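Hypothetical protein (Geobacillus stearothermophilus, PDB 1SFS) is of unknown function but carries an Rv2525c-like, glycoside hydrolase-like domain and may be a bacterial lysozyme acting on cell-wall polysaccharide. Local coordinates at residues A156-G161 with I183-P188; R200-A205 with W213-G218. All blocks are in the same frame, centred on the assembly; numbering follows the deposited sequence.

Contact 1 of 2, residues A156-G161 with I183-P188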
loop_
_atom_site.group_PDB
_atom_site.type_symbol
_atom_site.label_atom_id
_atom_site.label_comp_id
_atom_site.label_asym_id
_atom_site.label_seq_id
_atom_site.Cartn_x
_atom_site.Cartn_y
_atom_site.Cartn_z
ATOM N N ALA A 156 -6.494 -2.689 -1.075
ATOM C CA ALA A 156 -7.746 -3.433 -0.970
ATOM C C ALA A 156 -8.087 -4.063 -2.301
ATOM O O ALA A 156 -7.553 -3.718 -3.345
ATOM C CB ALA A 156 -8.845 -2.529 -0.513
ATOM N N ASP A 157 -9.034 -4.985 -2.231
ATOM C CA ASP A 157 -9.596 -5.644 -3.403
ATOM C C ASP A 157 -10.977 -5.070 -3.672
ATOM O O ASP A 157 -11.909 -5.352 -2.915
ATOM C CB ASP A 157 -9.682 -7.134 -3.155
ATOM C CG ASP A 157 -10.058 -7.943 -4.341
ATOM O OD1 ASP A 157 -10.731 -7.357 -5.254
ATOM O OD2 ASP A 157 -9.711 -9.146 -4.405
ATOM N N PRO A 158 -11.085 -4.243 -4.693
ATOM C CA PRO A 158 -12.371 -3.679 -5.060
ATOM C C PRO A 158 -13.367 -4.675 -5.668
ATOM O O PRO A 158 -14.459 -4.145 -5.973
ATOM C CB PRO A 158 -12.032 -2.637 -6.151
ATOM C CG PRO A 158 -10.573 -2.346 -5.971
ATOM C CD PRO A 158 -10.000 -3.652 -5.490
ATOM N N THR A 159 -13.084 -5.944 -5.809
ATOM C CA THR A 159 -13.923 -6.935 -6.442
ATOM C C THR A 159 -14.364 -8.023 -5.504
ATOM O O THR A 159 -15.168 -8.869 -5.920
ATOM C CB THR A 159 -13.223 -7.590 -7.647
ATOM O OG1 THR A 159 -12.217 -8.511 -7.175
ATOM C CG2 THR A 159 -12.604 -6.559 -8.563
ATOM N N LYS A 160 -13.912 -8.102 -4.277
ATOM C CA LYS A 160 -14.270 -9.196 -3.386
ATOM C C LYS A 160 -14.317 -8.616 -1.986
ATOM O O LYS A 160 -13.387 -7.884 -1.637
ATOM C CB LYS A 160 -13.278 -10.354 -3.480
ATOM C CG LYS A 160 -13.499 -11.422 -2.409
ATOM C CD LYS A 160 -12.860 -12.746 -2.844
ATOM C CE LYS A 160 -12.899 -13.753 -1.694
ATOM N NZ LYS A 160 -14.277 -13.956 -1.145
ATOM N N GLY A 161 -15.354 -8.903 -1.257
ATOM C CA GLY A 161 -15.531 -8.431 0.103
ATOM C C GLY A 161 -16.087 -7.045 0.152
ATOM O O GLY A 161 -16.465 -6.449 -0.870
ATOM N N ILE A 183 -5.852 4.518 -3.786
ATOM C CA ILE A 183 -6.069 3.089 -3.721
ATOM C C ILE A 183 -4.946 2.330 -4.441
ATOM O O ILE A 183 -4.554 2.673 -5.550
ATOM C CB ILE A 183 -7.455 2.705 -4.294
ATOM C CG1 ILE A 183 -8.571 3.305 -3.425
ATOM C CG2 ILE A 183 -7.621 1.202 -4.423
ATOM C CD1 ILE A 183 -9.966 3.075 -3.964
ATOM N N TRP A 184 -4.492 1.296 -3.749
ATOM C CA TRP A 184 -3.647 0.237 -4.264
ATOM C C TRP A 184 -4.555 -0.979 -4.411
ATOM O O TRP A 184 -4.975 -1.564 -3.416
ATOM C CB TRP A 184 -2.491 -0.004 -3.285
ATOM C CG TRP A 184 -1.516 -1.082 -3.647
ATOM C CD1 TRP A 184 -1.457 -1.888 -4.741
ATOM C CD2 TRP A 184 -0.427 -1.446 -2.809
ATOM N NE1 TRP A 184 -0.371 -2.728 -4.648
ATOM C CE2 TRP A 184 0.269 -2.494 -3.479
ATOM C CE3 TRP A 184 0.019 -0.989 -1.578
ATOM C CZ2 TRP A 184 1.403 -3.095 -2.929
ATOM C CZ3 TRP A 184 1.126 -1.593 -1.047
ATOM C CH2 TRP A 184 1.798 -2.628 -1.723
ATOM N N SER A 185 -4.902 -1.309 -5.654
ATOM C CA SER A 185 -5.853 -2.365 -5.917
ATOM C C SER A 185 -5.175 -3.709 -6.045
ATOM O O SER A 185 -4.171 -3.839 -6.762
ATOM C CB SER A 185 -6.585 -2.044 -7.225
ATOM O OG SER A 185 -7.483 -3.095 -7.494
ATOM N N ALA A 186 -5.747 -4.720 -5.402
ATOM C CA ALA A 186 -5.293 -6.090 -5.440
ATOM C C ALA A 186 -6.023 -6.959 -6.440
ATOM O O ALA A 186 -5.980 -8.177 -6.333
ATOM C CB ALA A 186 -5.396 -6.696 -4.035
ATOM N N ALA A 187 -6.645 -6.369 -7.455
ATOM C CA ALA A 187 -7.354 -7.131 -8.483
ATOM C C ALA A 187 -7.306 -6.387 -9.798
ATOM O O ALA A 187 -7.261 -5.139 -9.785
ATOM C CB ALA A 187 -8.839 -7.270 -8.081
ATOM N N PRO A 188 -7.405 -7.075 -10.916
ATOM C CA PRO A 188 -7.288 -8.540 -11.027
ATOM C C PRO A 188 -5.847 -8.953 -10.823
ATOM O O PRO A 188 -4.938 -8.111 -10.702
ATOM C CB PRO A 188 -7.766 -8.811 -12.474
ATOM C CG PRO A 188 -7.328 -7.583 -13.186
ATOM C CD PRO A 188 -7.523 -6.426 -12.239
#
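P158 and D157 lie against S185 and A187 just where two parallel strands end. Strands 151-156 and 182-185 are neighbours in the sheet, joined through helices 163-173 and 176-180 as a beta-alpha-beta connection, and they meet here at their C-terminal ends. The last strand pair is fixed by backbone bonds: A156 N donates to W184 O (3.0 Å, N-H...O 161°), and A186 N returns to A156 O at 2.9 Å. Past this bridge the side chains take over. P158 CD lies 3.3 Å from S185 OG in the conformer described; the hydroxyl's hydrogen bond goes elsewhere, to A204 O. Farther along, the methyl of A187 lies 3.4 Å from D157 OD1 and 3.7 Å from T159 OG1. D157 holds CG anti to the backbone N (chi1 -172°), which places OD1 beside that methyl. OD1 is gripped twice, by T159 OG1 on its syn side (2.7 Å) and by T159 N on its anti side (2.8 Å), which makes an Asx turn within the type I turn D157-K160. Replacing D157 by alanine is likely to leave T159 N and OG1 without this acceptor. Backbone hydrogen bonds thus join the strands, while a carboxylate oxygen accepting two more probably steadies the turn beside A187.

Contact 2 of 2, residues R200-A205 with W213-G218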
loop_
_atom_site.group_PDB
_atom_site.type_symbol
_atom_site.label_atom_id
_atom_site.label_comp_id
_atom_site.label_asym_id
_atom_site.label_seq_id
_atom_site.Cartn_x
_atom_site.Cartn_y
_atom_site.Cartn_z
ATOM N N ARG A 200 -0.286 -4.312 -19.418
ATOM C CA ARG A 200 -0.793 -2.965 -19.415
ATOM C C ARG A 200 -1.445 -2.648 -18.072
ATOM O O ARG A 200 -2.127 -3.481 -17.457
ATOM C CB ARG A 200 -1.867 -2.819 -20.524
ATOM C CG ARG A 200 -2.366 -1.382 -20.691
ATOM C CD ARG A 200 -3.352 -1.270 -21.874
ATOM N NE ARG A 200 -4.390 -2.288 -21.721
ATOM C CZ ARG A 200 -5.524 -2.081 -21.048
ATOM N NH1 ARG A 200 -6.378 -3.074 -20.950
ATOM N NH2 ARG A 200 -5.852 -0.938 -20.471
ATOM N N TYR A 201 -1.258 -1.417 -17.618
ATOM C CA TYR A 201 -1.880 -0.997 -16.362
ATOM C C TYR A 201 -3.398 -1.009 -16.463
ATOM O O TYR A 201 -3.968 -0.243 -17.221
ATOM C CB TYR A 201 -1.352 0.388 -16.007
ATOM C CG TYR A 201 -1.788 0.911 -14.652
ATOM C CD1 TYR A 201 -1.152 0.460 -13.499
ATOM C CD2 TYR A 201 -2.815 1.834 -14.484
ATOM C CE1 TYR A 201 -1.486 0.891 -12.243
ATOM C CE2 TYR A 201 -3.153 2.288 -13.220
ATOM C CZ TYR A 201 -2.505 1.809 -12.103
ATOM O OH TYR A 201 -2.798 2.211 -10.837
ATOM N N GLN A 202 -4.045 -1.852 -15.673
ATOM C CA GLN A 202 -5.495 -2.046 -15.725
ATOM C C GLN A 202 -6.058 -2.544 -14.394
ATOM O O GLN A 202 -6.760 -3.585 -14.349
ATOM C CB GLN A 202 -5.896 -2.973 -16.896
ATOM C CG GLN A 202 -5.150 -4.258 -16.911
ATOM C CD GLN A 202 -5.103 -5.087 -18.161
ATOM O OE1 GLN A 202 -3.963 -5.448 -18.433
ATOM N NE2 GLN A 202 -6.202 -5.406 -18.822
ATOM N N PRO A 203 -5.814 -1.860 -13.284
ATOM C CA PRO A 203 -6.410 -2.350 -12.019
ATOM C C PRO A 203 -7.925 -2.260 -12.034
ATOM O O PRO A 203 -8.510 -1.348 -12.654
ATOM C CB PRO A 203 -5.880 -1.361 -11.002
ATOM C CG PRO A 203 -5.587 -0.132 -11.738
ATOM C CD PRO A 203 -5.093 -0.622 -13.089
ATOM N N ALA A 204 -8.534 -3.169 -11.279
ATOM C CA ALA A 204 -9.970 -3.008 -10.908
ATOM C C ALA A 204 -10.103 -1.798 -9.982
ATOM O O ALA A 204 -9.262 -1.541 -9.139
ATOM C CB ALA A 204 -10.449 -4.240 -10.194
ATOM N N ALA A 205 -11.215 -1.122 -10.106
ATOM C CA ALA A 205 -11.513 0.057 -9.309
ATOM C C ALA A 205 -12.875 -0.083 -8.655
ATOM O O ALA A 205 -13.738 -0.753 -9.171
ATOM C CB ALA A 205 -11.541 1.252 -10.228
ATOM N N TRP A 213 -3.955 4.271 -8.085
ATOM C CA TRP A 213 -2.618 4.567 -8.542
ATOM C C TRP A 213 -1.626 3.455 -8.370
ATOM O O TRP A 213 -0.480 3.605 -8.768
ATOM C CB TRP A 213 -2.069 5.836 -7.878
ATOM C CG TRP A 213 -2.773 7.098 -8.280
ATOM C CD1 TRP A 213 -3.766 7.272 -9.184
ATOM C CD2 TRP A 213 -2.461 8.386 -7.706
ATOM N NE1 TRP A 213 -4.097 8.636 -9.226
ATOM C CE2 TRP A 213 -3.320 9.314 -8.329
ATOM C CE3 TRP A 213 -1.540 8.799 -6.732
ATOM C CZ2 TRP A 213 -3.283 10.660 -7.997
ATOM C CZ3 TRP A 213 -1.502 10.150 -6.404
ATOM C CH2 TRP A 213 -2.361 10.997 -7.044
ATOM N N VAL A 214 -2.004 2.351 -7.764
ATOM C CA VAL A 214 -1.148 1.184 -7.615
ATOM C C VAL A 214 -1.970 -0.048 -7.917
ATOM O O VAL A 214 -3.154 -0.091 -7.577
ATOM C CB VAL A 214 -0.486 1.061 -6.222
ATOM C CG1 VAL A 214 0.848 0.339 -6.336
ATOM C CG2 VAL A 214 -0.355 2.402 -5.516
ATOM N N TRP A 215 -1.349 -1.081 -8.477
ATOM C CA TRP A 215 -2.009 -2.308 -8.844
ATOM C C TRP A 215 -1.081 -3.484 -8.515
ATOM O O TRP A 215 -0.002 -3.599 -9.136
ATOM C CB TRP A 215 -2.320 -2.307 -10.340
ATOM C CG TRP A 215 -2.966 -3.550 -10.832
ATOM C CD1 TRP A 215 -3.781 -4.414 -10.180
ATOM C CD2 TRP A 215 -2.840 -4.100 -12.152
ATOM N NE1 TRP A 215 -4.160 -5.436 -10.991
ATOM C CE2 TRP A 215 -3.584 -5.270 -12.215
ATOM C CE3 TRP A 215 -2.123 -3.693 -13.284
ATOM C CZ2 TRP A 215 -3.656 -6.053 -13.371
ATOM C CZ3 TRP A 215 -2.183 -4.463 -14.435
ATOM C CH2 TRP A 215 -2.943 -5.620 -14.461
ATOM N N GLN A 216 -1.471 -4.350 -7.615
ATOM C CA GLN A 216 -0.750 -5.602 -7.348
ATOM C C GLN A 216 -1.280 -6.624 -8.364
ATOM O O GLN A 216 -2.362 -7.173 -8.176
ATOM C CB GLN A 216 -0.919 -6.050 -5.931
ATOM C CG GLN A 216 0.062 -7.158 -5.557
ATOM C CD GLN A 216 -0.217 -7.613 -4.164
ATOM O OE1 GLN A 216 -1.310 -8.166 -3.932
ATOM N NE2 GLN A 216 0.700 -7.363 -3.252
ATOM N N TYR A 217 -0.527 -6.849 -9.432
ATOM C CA TYR A 217 -1.001 -7.728 -10.477
ATOM C C TYR A 217 -0.576 -9.178 -10.319
ATOM O O TYR A 217 -1.082 -10.051 -11.032
ATOM C CB TYR A 217 -0.600 -7.183 -11.854
ATOM C CG TYR A 217 0.846 -7.290 -12.182
ATOM C CD1 TYR A 217 1.353 -8.400 -12.816
ATOM C CD2 TYR A 217 1.751 -6.265 -11.960
ATOM C CE1 TYR A 217 2.692 -8.506 -13.148
ATOM C CE2 TYR A 217 3.084 -6.346 -12.279
ATOM C CZ TYR A 217 3.571 -7.480 -12.895
ATOM O OH TYR A 217 4.895 -7.554 -13.216
ATOM N N GLY A 218 0.329 -9.448 -9.373
ATOM C CA GLY A 218 0.709 -10.799 -9.096
ATOM C C GLY A 218 1.250 -10.952 -7.694
ATOM O O GLY A 218 1.859 -10.015 -7.154
#
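P203 lies over the indole of W215. Its CA sits 3.8 Å from the centroid of the five-membered ring and 7° off the ring normal, a CH-pi contact over the face, and its CB comes to 3.6 Å from W215 CG. The same face carries the Q202-P203 peptide, with Q202 C above the middle of the indole, while Y217 CB covers the opposite face. W215 has CG anti to the backbone N (chi1 178°), which extends the indole from the strand under the loop. Its far rim reaches R200, at the beginning of 200-205, where W215 CZ3 is 3.2 Å from R200 O.

Y201 runs the other way, its side chain sliding past that of W215. The side chain starts away from the strand, and with CG anti to N (chi1 -174°) the long phenol brings its outer end back to it: Y201 CE1 meets W215 CB at 3.8 Å and Y201 OH lies 3.0 Å from W213 C. One face of this ring has P203 CD over its centre, 3.5 Å above the plane, so the proline is shared between the two aromatics. The phenol's hydrogen-bond partner is V212 O, and W215 NE1 bonds P188 O. The loop thus crosses strand 211-218, which lies between parallel strand 182-185 and antiparallel strand 227-231; Y201 also touches L230 of the latter.

Both contacts reach the same sheet, in which strands 182-185 and 211-218 are neighbours, and their centres are about 9 Å apart. Contact 1 is the more buried: seven of its eight touching residues are buried, and two backbone hydrogen bonds join the ends of parallel strands. Contact 2 is only partly buried, lays an irregular loop on a strand, and relies on aromatic and proline packing instead, with R200 and Q202 exposed. Besides the indole bond to the end of 183-188, a second polar link ties them together: A187 O lies 2.8 Å from A204 N, a probable hydrogen bond. Apolar packing of W184 CD1 on V214 CB (3.4 Å) adds a direct strand-to-strand contact.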